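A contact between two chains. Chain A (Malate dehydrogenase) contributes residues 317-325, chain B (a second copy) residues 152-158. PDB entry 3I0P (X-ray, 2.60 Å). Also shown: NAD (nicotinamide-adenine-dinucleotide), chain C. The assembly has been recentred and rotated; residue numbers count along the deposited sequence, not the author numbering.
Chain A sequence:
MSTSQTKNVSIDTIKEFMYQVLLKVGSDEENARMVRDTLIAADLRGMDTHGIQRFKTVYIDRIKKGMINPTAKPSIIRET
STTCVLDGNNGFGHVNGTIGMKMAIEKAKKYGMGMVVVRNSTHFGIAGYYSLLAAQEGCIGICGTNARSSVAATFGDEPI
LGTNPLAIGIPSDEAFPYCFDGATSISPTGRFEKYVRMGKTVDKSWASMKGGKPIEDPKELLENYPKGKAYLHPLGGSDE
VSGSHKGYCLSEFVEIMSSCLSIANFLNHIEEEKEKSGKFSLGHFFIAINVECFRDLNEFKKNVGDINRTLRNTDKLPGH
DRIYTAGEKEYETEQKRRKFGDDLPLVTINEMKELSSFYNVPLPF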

# COMPACT_ATOMS: atom_id res chain seq x y z
N LEU A 317 23.22 0.32 9.86
CA LEU A 317 23.76 1.67 9.81
C LEU A 317 24.37 2.02 11.17
O LEU A 317 23.75 1.76 12.21
CB LEU A 317 22.63 2.65 9.46
CG LEU A 317 22.88 4.11 9.08
CD1 LEU A 317 23.77 4.23 7.85
CD2 LEU A 317 21.54 4.83 8.85
N PRO A 318 25.60 2.58 11.18
CA PRO A 318 26.22 2.98 12.45
C PRO A 318 25.28 3.85 13.29
O PRO A 318 24.63 4.76 12.75
CB PRO A 318 27.46 3.78 12.02
CG PRO A 318 27.31 4.02 10.53
CD PRO A 318 26.49 2.86 10.04
N GLY A 319 25.20 3.54 14.58
CA GLY A 319 24.31 4.24 15.50
C GLY A 319 23.08 3.42 15.84
O GLY A 319 22.33 3.76 16.77
N HIS A 320 22.86 2.33 15.09
CA HIS A 320 21.68 1.48 15.28
C HIS A 320 21.99 0.00 15.49
O HIS A 320 22.67 -0.65 14.69
CB HIS A 320 20.67 1.69 14.15
CG HIS A 320 20.17 3.10 14.06
ND1 HIS A 320 19.06 3.54 14.75
CD2 HIS A 320 20.65 4.17 13.38
CE1 HIS A 320 18.87 4.82 14.50
NE2 HIS A 320 19.82 5.23 13.67
N ASP A 321 21.47 -0.51 16.59
CA ASP A 321 21.75 -1.85 17.07
C ASP A 321 21.07 -2.94 16.23
O ASP A 321 21.65 -4.00 16.00
CB ASP A 321 21.29 -1.96 18.54
CG ASP A 321 21.99 -3.07 19.29
OD1 ASP A 321 23.25 -3.08 19.31
OD2 ASP A 321 21.28 -3.92 19.88
N ARG A 322 19.84 -2.66 15.79
CA ARG A 322 19.03 -3.69 15.12
C ARG A 322 18.09 -3.16 14.05
O ARG A 322 17.75 -1.97 14.03
CB ARG A 322 18.25 -4.53 16.14
CG ARG A 322 17.26 -3.74 16.96
CD ARG A 322 16.75 -4.54 18.16
NE ARG A 322 15.82 -5.61 17.81
CZ ARG A 322 14.82 -6.02 18.60
NH1 ARG A 322 14.61 -5.42 19.76
NH2 ARG A 322 14.02 -7.00 18.21
N ILE A 323 17.69 -4.07 13.17
CA ILE A 323 16.68 -3.85 12.15
C ILE A 323 15.43 -4.61 12.60
O ILE A 323 15.52 -5.73 13.09
CB ILE A 323 17.20 -4.33 10.76
CG1 ILE A 323 18.37 -3.45 10.30
CG2 ILE A 323 16.07 -4.36 9.71
CD1 ILE A 323 19.19 -4.00 9.14
N TYR A 324 14.27 -3.97 12.46
CA TYR A 324 13.00 -4.60 12.82
C TYR A 324 12.21 -5.01 11.57
O TYR A 324 12.52 -4.60 10.45
CB TYR A 324 12.15 -3.66 13.69
CG TYR A 324 12.84 -3.14 14.93
CD1 TYR A 324 12.49 -3.63 16.19
CD2 TYR A 324 13.83 -2.16 14.86
CE1 TYR A 324 13.12 -3.16 17.35
CE2 TYR A 324 14.45 -1.67 16.01
CZ TYR A 324 14.09 -2.18 17.25
OH TYR A 324 14.71 -1.71 18.38
N THR A 325 11.19 -5.83 11.77
CA THR A 325 10.22 -6.09 10.73
C THR A 325 8.80 -5.78 11.26
O THR A 325 8.60 -5.66 12.48
CB THR A 325 10.30 -7.53 10.18
OG1 THR A 325 10.00 -8.45 11.23
CG2 THR A 325 11.69 -7.83 9.63
PA NAD C . 3.69 3.93 13.20
O1A NAD C . 3.77 3.75 14.70
O2A NAD C . 4.42 5.07 12.58
O5B NAD C . 4.19 2.55 12.56
C5B NAD C . 3.64 1.30 13.01
C4B NAD C . 3.97 0.13 12.07
O4B NAD C . 5.30 0.22 11.54
C3B NAD C . 3.91 -1.21 12.77
O3B NAD C . 3.51 -2.20 11.81
C2B NAD C . 5.34 -1.45 13.20
O2B NAD C . 5.62 -2.85 13.33
C1B NAD C . 6.11 -0.85 12.04
N9A NAD C . 7.47 -0.34 12.39
C8A NAD C . 7.77 0.65 13.23
N7A NAD C . 9.11 0.82 13.23
C5A NAD C . 9.65 -0.07 12.37
C6A NAD C . 10.95 -0.37 11.94
N6A NAD C . 12.02 0.30 12.43
N1A NAD C . 11.15 -1.36 11.04
C2A NAD C . 10.11 -2.05 10.54
N3A NAD C . 8.86 -1.77 10.92
C4A NAD C . 8.60 -0.79 11.83
O3 NAD C . 2.14 3.94 12.71
PN NAD C . 1.00 5.08 12.95
O1N NAD C . 0.65 5.66 11.60
O2N NAD C . 1.40 5.99 14.09
O5D NAD C . -0.27 4.24 13.45
C5D NAD C . -0.38 3.82 14.81
C4D NAD C . -1.74 3.18 15.06
O4D NAD C . -2.78 4.14 14.87
C3D NAD C . -2.03 2.04 14.10
O3D NAD C . -2.35 0.88 14.88
C2D NAD C . -3.21 2.52 13.24
O2D NAD C . -4.16 1.51 12.88
C1D NAD C . -3.86 3.53 14.15
N1N NAD C . -4.67 4.49 13.41
C2N NAD C . -6.01 4.33 13.42
C3N NAD C . -6.83 5.23 12.73
C7N NAD C . -8.32 5.07 12.72
O7N NAD C . -9.00 5.88 12.10
N7N NAD C . -8.88 4.06 13.38
C4N NAD C . -6.24 6.29 12.03
C5N NAD C . -4.85 6.43 12.04
C6N NAD C . -4.08 5.50 12.75
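Chain B, residues 152-158: AATFGDE

This is a compact contact between two loops of a malate dehydrogenase dimer, in which F155(B), at the tip of a beta turn, lies among residues of an irregular chain A segment and is held by one backbone hydrogen bond, an offset stack on H320(A) and apolar packing. Neither stretch forms regular helix or strand, and together they bury 480 Å², of which F155(B) accounts for the largest share.

Chain B approaches as a type II turn from A153(B) to G156(B), closed by a hydrogen bond from G156(B) N to A153(B) O of 3.1 Å. F155(B) occupies the third position of the turn with phi/psi of 79/12, a left-handed conformation that is uncommon for a residue with a side chain. Chain A has a type II turn of its own from L317(A) to H320(A), closed by H320(A) N to L317(A) O at 3.1 Å. Its third residue, G319(A), has phi/psi of 104/-12; a CB here would be jammed against the carbonyl oxygen of P318(A), which calls for glycine. Beyond this turn chain A continues in a largely extended conformation from R322(A) to T325(A).

The chains run in broadly opposite senses, L317(A) facing D157(B) and I323(A) reaching A153(B). The nearest CA atoms across the contact are those of L317(A) and D157(B), 4.9 Å apart. Beside this point L317(A) N donates to F155(B) O at 2.8 Å, with an N-H...O angle of 166°, so the bond is short and nearly straight. It joins the first residue of one turn to the third residue of the other. The L317(A) side chain (t, p) adds a contact of its own, placing CD1 3.5 Å from D157(B) OD1, an oxygen already hydrogen-bonded elsewhere in the structure.

The ring of F155(B) (chi1 m) runs along chain A from H320(A) to Y324(A). The H320(A) ring, also on an m rotamer, lies over one of its faces in an offset stack: the centroids are 4.4 Å apart, the planes are inclined by only 11°, and H320(A) ND1 comes to 3.5 Å from F155(B) CD1. Elsewhere around the phenyl ring, R322(A) O approaches F155(B) CD2 at 3.3 Å, although the CB of R322(A) points away. Y324(A) meets F155(B) edge to edge, CE2 to CE2 at 4.0 Å. The adenine end of NAD adjoins both residues, with N6A 3.6 Å from F155(B) CE2 and C2A 3.5 Å from Y324(A) O.

I323(A) lies along the chain B turn. Its CB is directed sideways, but the m, t rotamer brings the end of the side chain nearer to chain B. There I323(A) CG1 packs 4.1 Å from F155(B) CB and 3.7 Å from T154(B) O, I323(A) CG2 reaches A153(B) CB at 4.1 Å, and I323(A) CD1 lies 3.9 Å from G156(B) CA. This one buried side chain therefore touches all four residues of the turn, complementing the aromatic contacts of F155(B).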

# COMPACT_ATOMS: atom_id res chain seq x y z
N ALA B 152 17.72 -0.38 0.82
CA ALA B 152 18.06 -0.73 2.20
C ALA B 152 16.84 -0.69 3.11
O ALA B 152 16.04 0.25 3.05
CB ALA B 152 19.13 0.20 2.74
N ALA B 153 16.73 -1.71 3.96
CA ALA B 153 15.77 -1.73 5.06
C ALA B 153 15.96 -0.51 5.96
O ALA B 153 16.95 0.21 5.84
CB ALA B 153 15.95 -3.00 5.88
N THR B 154 15.00 -0.27 6.86
CA THR B 154 15.15 0.81 7.85
C THR B 154 16.22 0.41 8.86
O THR B 154 16.15 -0.67 9.45
CB THR B 154 13.81 1.13 8.57
OG1 THR B 154 12.82 1.45 7.59
CG2 THR B 154 13.98 2.30 9.51
N PHE B 155 17.21 1.30 9.01
CA PHE B 155 18.43 1.07 9.83
C PHE B 155 19.47 0.21 9.11
O PHE B 155 20.44 -0.25 9.73
CB PHE B 155 18.12 0.50 11.23
CG PHE B 155 17.11 1.29 12.02
CD1 PHE B 155 17.08 2.69 11.96
CD2 PHE B 155 16.19 0.64 12.84
CE1 PHE B 155 16.13 3.42 12.69
CE2 PHE B 155 15.24 1.35 13.58
CZ PHE B 155 15.21 2.74 13.51
N GLY B 156 19.28 0.01 7.80
CA GLY B 156 20.16 -0.86 7.00
C GLY B 156 21.20 -0.07 6.24
O GLY B 156 21.00 1.12 5.96
N ASP B 157 22.31 -0.72 5.91
CA ASP B 157 23.46 -0.06 5.28
C ASP B 157 23.89 -0.84 4.03
O ASP B 157 25.07 -0.82 3.62
CB ASP B 157 24.62 0.04 6.29
CG ASP B 157 25.61 1.17 5.96
OD1 ASP B 157 25.19 2.20 5.38
OD2 ASP B 157 26.80 1.04 6.30
N GLU B 158 22.92 -1.49 3.40
CA GLU B 158 23.16 -2.50 2.38
C GLU B 158 21.89 -2.69 1.53
O GLU B 158 20.80 -2.79 2.09
CB GLU B 158 23.54 -3.82 3.07
CG GLU B 158 24.17 -4.88 2.19
CD GLU B 158 24.19 -6.27 2.85
OE1 GLU B 158 23.99 -6.38 4.08
OE2 GLU B 158 24.43 -7.26 2.11